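Local coordinates for aspartokinase 1, chloroplastic (Arabidopsis thaliana, PDB 2CDQ), which catalyses the ATP-dependent phosphorylation of L-aspartate, the first step of lysine, threonine, methionine and isoleucine synthesis, in the chloroplast, at residues 79-84 and 127-132; 249-254 and 304-309; 422-427 and 459-464; 446-451 and 472-477. All blocks are in the same frame, centred on the assembly; numbering follows the deposited sequence.

Contact 1 (79-84 and 127-132)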
# COMPACT_ATOMS: atom_id res chain seq x y z
N LYS A 79 -25.13 14.84 -23.55
CA LYS A 79 -25.42 15.14 -24.95
C LYS A 79 -26.04 16.53 -25.10
O LYS A 79 -25.69 17.27 -26.02
CB LYS A 79 -26.31 14.07 -25.58
CG LYS A 79 -25.53 12.89 -26.15
CD LYS A 79 -26.40 11.98 -27.01
CE LYS A 79 -25.65 10.70 -27.41
NZ LYS A 79 -26.49 9.78 -28.22
N ALA A 80 -26.94 16.86 -24.17
CA ALA A 80 -27.59 18.17 -24.15
C ALA A 80 -26.59 19.33 -24.09
O ALA A 80 -26.79 20.36 -24.74
CB ALA A 80 -28.58 18.25 -23.00
N VAL A 81 -25.51 19.15 -23.32
CA VAL A 81 -24.49 20.18 -23.13
C VAL A 81 -23.97 20.75 -24.46
O VAL A 81 -23.62 21.93 -24.55
CB VAL A 81 -23.30 19.67 -22.26
CG1 VAL A 81 -22.08 20.58 -22.37
CG2 VAL A 81 -23.72 19.53 -20.81
N SER A 82 -23.94 19.91 -25.50
CA SER A 82 -23.32 20.32 -26.76
C SER A 82 -24.04 19.91 -28.06
O SER A 82 -23.39 19.75 -29.09
CB SER A 82 -21.86 19.85 -26.79
OG SER A 82 -21.75 18.50 -26.35
N CYS A 83 -25.36 19.77 -28.02
CA CYS A 83 -26.10 19.45 -29.24
C CYS A 83 -26.86 20.65 -29.84
O CYS A 83 -27.31 20.59 -30.99
CB CYS A 83 -27.05 18.26 -29.02
SG CYS A 83 -28.42 18.60 -27.90
N GLY A 84 -27.01 21.72 -29.07
CA GLY A 84 -27.80 22.87 -29.50
C GLY A 84 -29.23 22.75 -29.00
O GLY A 84 -29.69 21.65 -28.69
N LYS A 127 -33.78 20.78 -22.43
CA LYS A 127 -33.84 21.98 -23.27
C LYS A 127 -33.08 23.11 -22.59
O LYS A 127 -32.39 23.90 -23.24
CB LYS A 127 -35.29 22.37 -23.54
CG LYS A 127 -35.57 22.89 -24.95
CD LYS A 127 -37.01 22.52 -25.35
CE LYS A 127 -37.45 23.17 -26.68
NZ LYS A 127 -37.93 24.58 -26.50
N GLY A 128 -33.20 23.17 -21.26
CA GLY A 128 -32.46 24.13 -20.44
C GLY A 128 -30.96 23.91 -20.50
O GLY A 128 -30.21 24.84 -20.80
N ILE A 129 -30.53 22.69 -20.20
CA ILE A 129 -29.12 22.29 -20.30
C ILE A 129 -28.55 22.61 -21.69
O ILE A 129 -27.43 23.12 -21.81
CB ILE A 129 -28.92 20.78 -19.95
CG1 ILE A 129 -29.49 20.47 -18.55
CG2 ILE A 129 -27.44 20.38 -20.01
CD1 ILE A 129 -29.77 19.02 -18.29
N ALA A 130 -29.33 22.31 -22.73
CA ALA A 130 -28.93 22.54 -24.12
C ALA A 130 -28.67 24.01 -24.42
O ALA A 130 -27.69 24.33 -25.08
CB ALA A 130 -29.98 21.99 -25.06
N MET A 131 -29.56 24.88 -23.94
CA MET A 131 -29.42 26.33 -24.08
C MET A 131 -28.19 26.89 -23.37
O MET A 131 -27.45 27.71 -23.93
CB MET A 131 -30.67 27.06 -23.56
CG MET A 131 -31.55 27.70 -24.63
SD MET A 131 -31.15 29.42 -25.02
CE MET A 131 -29.67 29.29 -26.02
N MET A 132 -27.99 26.43 -22.14
CA MET A 132 -26.99 26.99 -21.24
C MET A 132 -25.60 26.39 -21.42
O MET A 132 -24.60 26.99 -21.00
CB MET A 132 -27.45 26.83 -19.78
CG MET A 132 -28.86 27.35 -19.48
SD MET A 132 -29.11 29.12 -19.80
CE MET A 132 -28.00 29.82 -18.56
O HOH W 1 -25.81 22.84 -26.69
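Ala80 and Ala130 bring the two backbones together, their CA atoms only 4.6 Å apart. Residues 127-132 form the C-terminal end of helix 113-132, whereas 79-84 lies on helix 69-80 and then runs into a turn whose Gly84 comes back to helix 113-132. The carbonyl of Ala80 faces Ala130, and its O lies 3.1 Å from Ala130 CA in a CA-H...O contact. No direct hydrogen bond joins the segments. A water does so instead: it accepts from Gly84 N at 2.9 Å and can donate to Ala130 O, also at 2.9 Å, or more weakly to Val81 O, though it has fewer protons than acceptors within reach. Gly84 has phi 93° and psi 159°, where a side chain would collide with the preceding carbonyl, so glycine suits the turn.

The side chains that meet are apolar: two alanines, a valine and an isoleucine. Ile129 CG2, anti to the backbone N, touches both Ala80 CB (3.8 Å) and Val81 CG2 (3.9 Å). Ala130 CB rests 3.7 Å from Gly84 O, and alanine suits a place where the backbones come this close. Leu135 packs on both Val81 and Ile129, and Ala88 on Ala130, so neighbouring loops continue the apolar patch. Lys79 points away from helix 113-132 and forms a salt bridge with Glu93.

In this part of the amino acid kinase domain a helix end and the turn after it are set against a second helix: apolar groups meet, and one water links Gly84 N to Ala130 O where no direct bond forms.

Contact 2 (249-254 and 304-309); sequences IQVWKD and IPVRVK
Trp252 and Lys309 pack closely between these two parallel strands. Lys309 CB sits over the six-membered ring, 3.6 Å from its centroid and 11° off the normal, a CH-pi contact. The two side chains run side by side in the same direction, and Lys309 CD reaches the ring's CZ2 and CH2 atoms, 3.7 Å from each. A lysine suits the place because its aliphatic stem can lie on the indole while NZ goes on to the carbonyl of Pro314. Trp252 also stacks with Phe33 of strand 29-33.

The backbones are held by five hydrogen bonds, alternating in direction from Ile249 N to Pro305 O up to Lys253 N to Lys309 O. The middle one, Val251 N to Arg307 O, is nearly straight at 173°. On the face of Ile249, Val251, Val306 and Val308, branched residues favour the extended backbone; Ile249 and Val251 pack on helix 232-244, and Val308 on Leu291 of a loop. The side chains of Ile249 and Ile304 cross at about a right angle, CD1 of the first 4.0 Å from CG2 of the second.

Packing is looser where the partly exposed residues lie. Lys253 lends only its stem, CG lying 4.2 Å from Val308 CG1, before its tip leads off. Arg307 pairs through NE with Glu248, which also receives Gln250 NE2, and through NH1 with Pro317 O.

Even the buried polar ends of Gln250 and Lys309 thus have partners, while the opposite face is all hydrocarbon. Gln250 and Trp252 bond through the backbone to Lys32, which probably binds ATP, so the strand pair adjoins the likely nucleotide site.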
# COMPACT_ATOMS: atom_id res chain seq x y z
N ILE A 249 -33.69 -6.49 6.45
CA ILE A 249 -33.68 -5.75 5.19
C ILE A 249 -33.37 -6.73 4.07
O ILE A 249 -32.37 -7.45 4.13
CB ILE A 249 -32.66 -4.59 5.21
CG1 ILE A 249 -32.98 -3.62 6.35
CG2 ILE A 249 -32.64 -3.85 3.88
CD1 ILE A 249 -31.76 -3.02 7.03
N GLN A 250 -34.24 -6.77 3.06
CA GLN A 250 -34.11 -7.71 1.95
C GLN A 250 -33.65 -7.01 0.69
O GLN A 250 -34.21 -5.98 0.31
CB GLN A 250 -35.45 -8.40 1.68
CG GLN A 250 -35.87 -9.43 2.73
CD GLN A 250 -37.18 -10.12 2.39
OE1 GLN A 250 -37.75 -9.93 1.31
NE2 GLN A 250 -37.67 -10.93 3.33
N VAL A 251 -32.64 -7.57 0.04
CA VAL A 251 -32.17 -7.05 -1.25
C VAL A 251 -32.41 -8.13 -2.31
O VAL A 251 -31.93 -9.26 -2.18
CB VAL A 251 -30.67 -6.64 -1.19
CG1 VAL A 251 -30.07 -6.48 -2.57
CG2 VAL A 251 -30.52 -5.35 -0.40
N TRP A 252 -33.17 -7.78 -3.34
CA TRP A 252 -33.56 -8.75 -4.36
C TRP A 252 -32.65 -8.78 -5.60
O TRP A 252 -32.22 -7.75 -6.11
CB TRP A 252 -35.03 -8.55 -4.74
CG TRP A 252 -35.97 -8.97 -3.64
CD1 TRP A 252 -36.38 -8.20 -2.58
CD2 TRP A 252 -36.58 -10.25 -3.47
NE1 TRP A 252 -37.22 -8.93 -1.77
CE2 TRP A 252 -37.36 -10.18 -2.29
CE3 TRP A 252 -36.56 -11.44 -4.19
CZ2 TRP A 252 -38.10 -11.27 -1.83
CZ3 TRP A 252 -37.30 -12.52 -3.73
CH2 TRP A 252 -38.06 -12.43 -2.56
N LYS A 253 -32.36 -10.00 -6.05
CA LYS A 253 -31.54 -10.27 -7.24
C LYS A 253 -32.16 -11.39 -8.08
O LYS A 253 -33.18 -11.96 -7.71
CB LYS A 253 -30.11 -10.65 -6.82
CG LYS A 253 -29.25 -9.48 -6.36
CD LYS A 253 -27.76 -9.80 -6.50
CE LYS A 253 -27.29 -9.60 -7.94
NZ LYS A 253 -25.90 -10.11 -8.16
N ASP A 254 -31.53 -11.71 -9.21
CA ASP A 254 -32.02 -12.76 -10.11
C ASP A 254 -31.33 -14.13 -9.93
O ASP A 254 -31.63 -15.08 -10.66
CB ASP A 254 -31.90 -12.30 -11.57
CG ASP A 254 -32.89 -11.21 -11.91
OD1 ASP A 254 -34.00 -11.19 -11.33
OD2 ASP A 254 -32.56 -10.35 -12.76
N ILE A 304 -29.51 -5.05 12.30
CA ILE A 304 -30.56 -5.68 11.51
C ILE A 304 -29.91 -6.49 10.40
O ILE A 304 -29.17 -5.93 9.57
CB ILE A 304 -31.48 -4.62 10.86
CG1 ILE A 304 -31.91 -3.56 11.88
CG2 ILE A 304 -32.69 -5.27 10.21
CD1 ILE A 304 -32.29 -2.25 11.25
N PRO A 305 -30.18 -7.82 10.36
CA PRO A 305 -29.62 -8.67 9.30
C PRO A 305 -30.10 -8.25 7.91
O PRO A 305 -31.24 -7.81 7.75
CB PRO A 305 -30.17 -10.07 9.65
CG PRO A 305 -31.34 -9.82 10.54
CD PRO A 305 -31.01 -8.58 11.31
N VAL A 306 -29.20 -8.34 6.93
CA VAL A 306 -29.55 -8.07 5.53
C VAL A 306 -29.65 -9.40 4.79
O VAL A 306 -28.79 -10.28 4.96
CB VAL A 306 -28.54 -7.09 4.86
CG1 VAL A 306 -28.73 -7.05 3.35
CG2 VAL A 306 -28.70 -5.70 5.44
N ARG A 307 -30.70 -9.56 3.99
CA ARG A 307 -30.91 -10.79 3.22
C ARG A 307 -30.91 -10.53 1.71
O ARG A 307 -31.57 -9.60 1.23
CB ARG A 307 -32.21 -11.48 3.63
CG ARG A 307 -32.37 -12.88 3.06
CD ARG A 307 -33.68 -13.51 3.49
NE ARG A 307 -33.74 -13.70 4.94
CZ ARG A 307 -33.32 -14.79 5.57
NH1 ARG A 307 -32.81 -15.81 4.89
NH2 ARG A 307 -33.41 -14.86 6.89
N VAL A 308 -30.16 -11.35 0.98
CA VAL A 308 -30.13 -11.25 -0.47
C VAL A 308 -30.90 -12.43 -1.05
O VAL A 308 -30.53 -13.59 -0.86
CB VAL A 308 -28.69 -11.18 -1.02
CG1 VAL A 308 -28.70 -10.94 -2.51
CG2 VAL A 308 -27.92 -10.06 -0.33
N LYS A 309 -32.00 -12.11 -1.75
CA LYS A 309 -32.95 -13.11 -2.23
C LYS A 309 -33.06 -13.19 -3.75
O LYS A 309 -32.73 -12.24 -4.47
CB LYS A 309 -34.34 -12.86 -1.64
CG LYS A 309 -34.41 -12.99 -0.13
CD LYS A 309 -35.83 -13.14 0.36
CE LYS A 309 -36.27 -14.60 0.36
NZ LYS A 309 -37.58 -14.78 1.04

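Contact 3 (422-427 and 459-464); sequences IISLIG and KVNISF
Ile423 O accepts the amide of Phe464 at 2.8 Å, with an almost straight N-H...O angle of 175°, and Ser463 CA makes a longer CA-H...O contact to the same oxygen. Ile423 N returns the bond to Phe464 O, making this a hydrogen-bonded antiparallel pair; Leu425 and Ile462 form the next. Between them the non-hydrogen-bonded pair Ser424 and Ser463 joins its hydroxyls, OG to OG 3.0 Å, either being a possible donor. The serines form a polar patch between Ile422 and Ile426, with Glu379 of the second subunit packing on Ser424. Ile426 CD1 lies 3.7 Å from Asn461 ND2, which has weak hydrogen bonds to Glu282 and to Glu379 of the second subunit.

The other face is apolar. Leu425 CD2 reaches CE1 and CZ of Phe464, 3.6 Å from each, and Leu425 CB meets Ile462 CG2. Leu478 of helix 468-483 and Phe440 of helix 432-446 lie over this side.

Gly427 N to Val460 O ends the pairing, and Lys459 NZ reaches Asp345 of the second subunit in a salt bridge. These are the two central strands of a four-stranded antiparallel sheet with both helices on one face, an ACT-type, ferredoxin-like alpha/beta sandwich whose edge strand 332-339 comes from earlier in the chain.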
# COMPACT_ATOMS: atom_id res chain seq x y z
N ILE A 422 -7.53 -8.37 -11.28
CA ILE A 422 -7.41 -8.74 -9.87
C ILE A 422 -8.27 -9.96 -9.56
O ILE A 422 -9.47 -9.95 -9.83
CB ILE A 422 -7.89 -7.61 -8.91
CG1 ILE A 422 -7.55 -6.20 -9.45
CG2 ILE A 422 -7.39 -7.87 -7.48
CD1 ILE A 422 -6.40 -5.51 -8.78
N ILE A 423 -7.66 -11.00 -9.00
CA ILE A 423 -8.42 -12.08 -8.37
C ILE A 423 -8.37 -11.85 -6.87
O ILE A 423 -7.30 -11.77 -6.28
CB ILE A 423 -7.86 -13.49 -8.72
CG1 ILE A 423 -8.04 -13.79 -10.21
CG2 ILE A 423 -8.52 -14.59 -7.87
CD1 ILE A 423 -7.12 -14.87 -10.73
N SER A 424 -9.54 -11.71 -6.26
CA SER A 424 -9.62 -11.56 -4.81
C SER A 424 -10.12 -12.85 -4.18
O SER A 424 -11.15 -13.38 -4.58
CB SER A 424 -10.55 -10.40 -4.43
OG SER A 424 -9.86 -9.16 -4.43
N LEU A 425 -9.36 -13.36 -3.22
CA LEU A 425 -9.78 -14.50 -2.42
C LEU A 425 -10.39 -14.02 -1.10
O LEU A 425 -9.71 -13.39 -0.28
CB LEU A 425 -8.60 -15.43 -2.15
CG LEU A 425 -8.40 -16.68 -3.01
CD1 LEU A 425 -8.97 -16.56 -4.43
CD2 LEU A 425 -6.92 -17.07 -3.04
N ILE A 426 -11.67 -14.31 -0.92
CA ILE A 426 -12.39 -13.98 0.31
C ILE A 426 -12.60 -15.26 1.10
O ILE A 426 -13.36 -16.14 0.69
CB ILE A 426 -13.78 -13.34 0.01
CG1 ILE A 426 -13.71 -12.36 -1.18
CG2 ILE A 426 -14.37 -12.71 1.27
CD1 ILE A 426 -12.90 -11.09 -0.97
N GLY A 427 -11.92 -15.38 2.24
CA GLY A 427 -11.99 -16.61 3.02
C GLY A 427 -11.94 -16.45 4.53
O GLY A 427 -12.16 -15.37 5.09
N LYS A 459 -7.11 -9.41 7.26
CA LYS A 459 -8.31 -9.18 6.48
C LYS A 459 -8.76 -10.45 5.78
O LYS A 459 -7.94 -11.32 5.49
CB LYS A 459 -8.09 -8.03 5.48
CG LYS A 459 -7.90 -6.63 6.12
CD LYS A 459 -8.90 -6.42 7.25
CE LYS A 459 -9.31 -4.97 7.43
NZ LYS A 459 -8.52 -4.26 8.47
N VAL A 460 -10.06 -10.58 5.55
CA VAL A 460 -10.62 -11.74 4.85
C VAL A 460 -10.29 -11.74 3.35
O VAL A 460 -10.44 -12.75 2.67
CB VAL A 460 -12.17 -11.86 5.07
CG1 VAL A 460 -12.49 -12.24 6.51
CG2 VAL A 460 -12.88 -10.56 4.71
N ASN A 461 -9.82 -10.59 2.86
CA ASN A 461 -9.60 -10.34 1.43
C ASN A 461 -8.11 -10.30 1.07
O ASN A 461 -7.37 -9.45 1.56
CB ASN A 461 -10.27 -9.00 1.07
CG ASN A 461 -10.13 -8.62 -0.41
OD1 ASN A 461 -9.17 -8.98 -1.09
ND2 ASN A 461 -11.10 -7.86 -0.91
N ILE A 462 -7.68 -11.21 0.21
CA ILE A 462 -6.33 -11.15 -0.36
C ILE A 462 -6.38 -11.06 -1.88
O ILE A 462 -7.08 -11.83 -2.53
CB ILE A 462 -5.43 -12.32 0.11
CG1 ILE A 462 -4.02 -12.19 -0.48
CG2 ILE A 462 -6.06 -13.67 -0.21
CD1 ILE A 462 -3.13 -13.40 -0.24
N SER A 463 -5.65 -10.10 -2.45
CA SER A 463 -5.72 -9.83 -3.88
C SER A 463 -4.45 -10.24 -4.63
O SER A 463 -3.34 -9.97 -4.17
CB SER A 463 -6.02 -8.35 -4.13
OG SER A 463 -7.28 -8.00 -3.56
N PHE A 464 -4.64 -10.90 -5.77
CA PHE A 464 -3.56 -11.16 -6.72
C PHE A 464 -3.77 -10.34 -7.97
O PHE A 464 -4.88 -10.30 -8.51
CB PHE A 464 -3.53 -12.62 -7.19
CG PHE A 464 -3.61 -13.63 -6.09
CD1 PHE A 464 -4.42 -14.75 -6.25
CD2 PHE A 464 -2.89 -13.48 -4.92
CE1 PHE A 464 -4.50 -15.70 -5.26
CE2 PHE A 464 -2.97 -14.42 -3.91
CZ PHE A 464 -3.78 -15.54 -4.08

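Contact 4 (446-451 and 472-477)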
# COMPACT_ATOMS: atom_id res chain seq x y z
N LYS A 446 -0.70 -24.26 -13.37
CA LYS A 446 -1.05 -23.58 -14.61
C LYS A 446 0.13 -22.82 -15.20
O LYS A 446 0.07 -22.40 -16.35
CB LYS A 446 -2.21 -22.62 -14.38
CG LYS A 446 -3.52 -23.28 -13.93
CD LYS A 446 -4.62 -22.25 -13.72
CE LYS A 446 -5.13 -21.67 -15.03
NZ LYS A 446 -5.84 -22.70 -15.83
N GLY A 447 1.18 -22.62 -14.41
CA GLY A 447 2.34 -21.84 -14.87
C GLY A 447 2.08 -20.34 -14.78
O GLY A 447 2.65 -19.56 -15.54
N VAL A 448 1.21 -19.95 -13.85
CA VAL A 448 0.85 -18.55 -13.66
C VAL A 448 1.60 -17.95 -12.48
O VAL A 448 1.61 -18.53 -11.39
CB VAL A 448 -0.66 -18.39 -13.42
CG1 VAL A 448 -1.02 -16.93 -13.23
CG2 VAL A 448 -1.46 -18.99 -14.57
N ASN A 449 2.22 -16.80 -12.71
CA ASN A 449 2.86 -16.03 -11.64
C ASN A 449 2.10 -14.75 -11.35
O ASN A 449 1.86 -13.94 -12.25
CB ASN A 449 4.32 -15.71 -11.98
CG ASN A 449 5.23 -16.92 -11.85
OD1 ASN A 449 4.95 -17.85 -11.09
ND2 ASN A 449 6.33 -16.90 -12.59
N VAL A 450 1.72 -14.58 -10.09
CA VAL A 450 1.03 -13.39 -9.64
C VAL A 450 2.01 -12.23 -9.64
O VAL A 450 3.11 -12.33 -9.08
CB VAL A 450 0.44 -13.60 -8.22
CG1 VAL A 450 -0.08 -12.30 -7.66
CG2 VAL A 450 -0.66 -14.65 -8.27
N GLN A 451 1.61 -11.12 -10.26
CA GLN A 451 2.48 -9.95 -10.39
C GLN A 451 2.51 -9.06 -9.15
O GLN A 451 3.50 -8.37 -8.91
CB GLN A 451 2.08 -9.11 -11.60
CG GLN A 451 2.35 -9.76 -12.94
CD GLN A 451 1.52 -9.13 -14.03
OE1 GLN A 451 1.63 -7.94 -14.30
NE2 GLN A 451 0.66 -9.93 -14.66
N GLU A 472 -9.71 -15.41 -16.25
CA GLU A 472 -10.92 -16.23 -16.25
C GLU A 472 -10.59 -17.72 -16.02
O GLU A 472 -11.23 -18.38 -15.21
CB GLU A 472 -11.68 -16.02 -17.55
CG GLU A 472 -13.16 -16.25 -17.46
CD GLU A 472 -13.89 -15.84 -18.72
OE1 GLU A 472 -14.92 -16.47 -19.04
OE2 GLU A 472 -13.44 -14.88 -19.39
N GLY A 473 -9.59 -18.22 -16.74
CA GLY A 473 -9.11 -19.58 -16.56
C GLY A 473 -8.55 -19.85 -15.18
O GLY A 473 -8.62 -20.98 -14.68
N CYS A 474 -7.99 -18.82 -14.55
CA CYS A 474 -7.48 -18.94 -13.18
C CYS A 474 -8.62 -19.05 -12.18
O CYS A 474 -8.58 -19.89 -11.28
CB CYS A 474 -6.59 -17.75 -12.81
SG CYS A 474 -4.94 -17.79 -13.52
N VAL A 475 -9.64 -18.20 -12.34
CA VAL A 475 -10.80 -18.21 -11.46
C VAL A 475 -11.47 -19.59 -11.47
O VAL A 475 -11.77 -20.14 -10.41
CB VAL A 475 -11.81 -17.10 -11.82
CG1 VAL A 475 -13.11 -17.28 -11.06
CG2 VAL A 475 -11.23 -15.72 -11.53
N GLN A 476 -11.65 -20.13 -12.66
CA GLN A 476 -12.25 -21.46 -12.82
C GLN A 476 -11.43 -22.53 -12.11
O GLN A 476 -11.98 -23.35 -11.38
CB GLN A 476 -12.41 -21.80 -14.30
CG GLN A 476 -13.33 -20.84 -15.04
CD GLN A 476 -13.35 -21.08 -16.54
OE1 GLN A 476 -12.97 -22.16 -17.02
NE2 GLN A 476 -13.80 -20.09 -17.29
N ALA A 477 -10.11 -22.51 -12.33
CA ALA A 477 -9.20 -23.44 -11.68
C ALA A 477 -9.28 -23.33 -10.14
O ALA A 477 -9.42 -24.35 -9.45
CB ALA A 477 -7.79 -23.22 -12.16
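Lys446 reaches across to Gly473, Cys474 and Ala477 through the outer half of its side chain. CB points toward helix 468-483, and CG stands anti to the carbonyl carbon (chi1 -62°), carrying the chain outward. CD is the first atom to touch, 3.7 Å from the methyl of Ala477. There the chain bends: chi3 of 72° swings CE back, 3.6 Å from Gly473 O and 4.0 Å from Cys474 CA. A second bend at chi4 sets NZ 3.5 Å from Gly473 O, a weak hydrogen bond to a carbonyl that already accepts Ala477 N within the helix. A long flexible lysine suits this exposed place, since its stem packs on alanine while its amine stays near solvent.

Helices 432-446 and 468-483 are the pair that lies on one face of the ACT sheet, and here the end of the first meets the flank of the second. Gly447 closes helix 432-446 in a Schellman motif; its positive phi of 79° is one that glycine adopts readily. The chain then turns inward at Val448. Both of its methyls rest on Cys474 SG, CG2 at 3.8 Å and CG1 at 4.0 Å, and the thiol of cysteine is apolar enough to pack on valine methyls in this buried place. Cys474 also touches Leu443 and Ile423. The loop also faces the second subunit: Val448 O accepts a hydrogen bond from Ser433 OG of that subunit, and the side-chain Asn449 ND2 donates to its Gln430 O.

Contacts 1 and 2 belong to the amino acid kinase domain, on opposite sides of the chain's centre, with their own centres about 40 Å apart. Contact 2 is sheet core, held by direct amide bonds; contact 1, although buried, lies far from the middle and joins helical segments through methyl groups and a water. Contacts 3 and 4 share the second ACT domain and touch: Ile423 packs on Cys474 and Val475, and Phe464 on Val450. Contact 3 is the sheet's centre, whereas contact 4 is the partly exposed edge of the helical layer, with one weak bond from a long, exposed lysine. Both of these also meet the second subunit, unlike contacts 1 and 2.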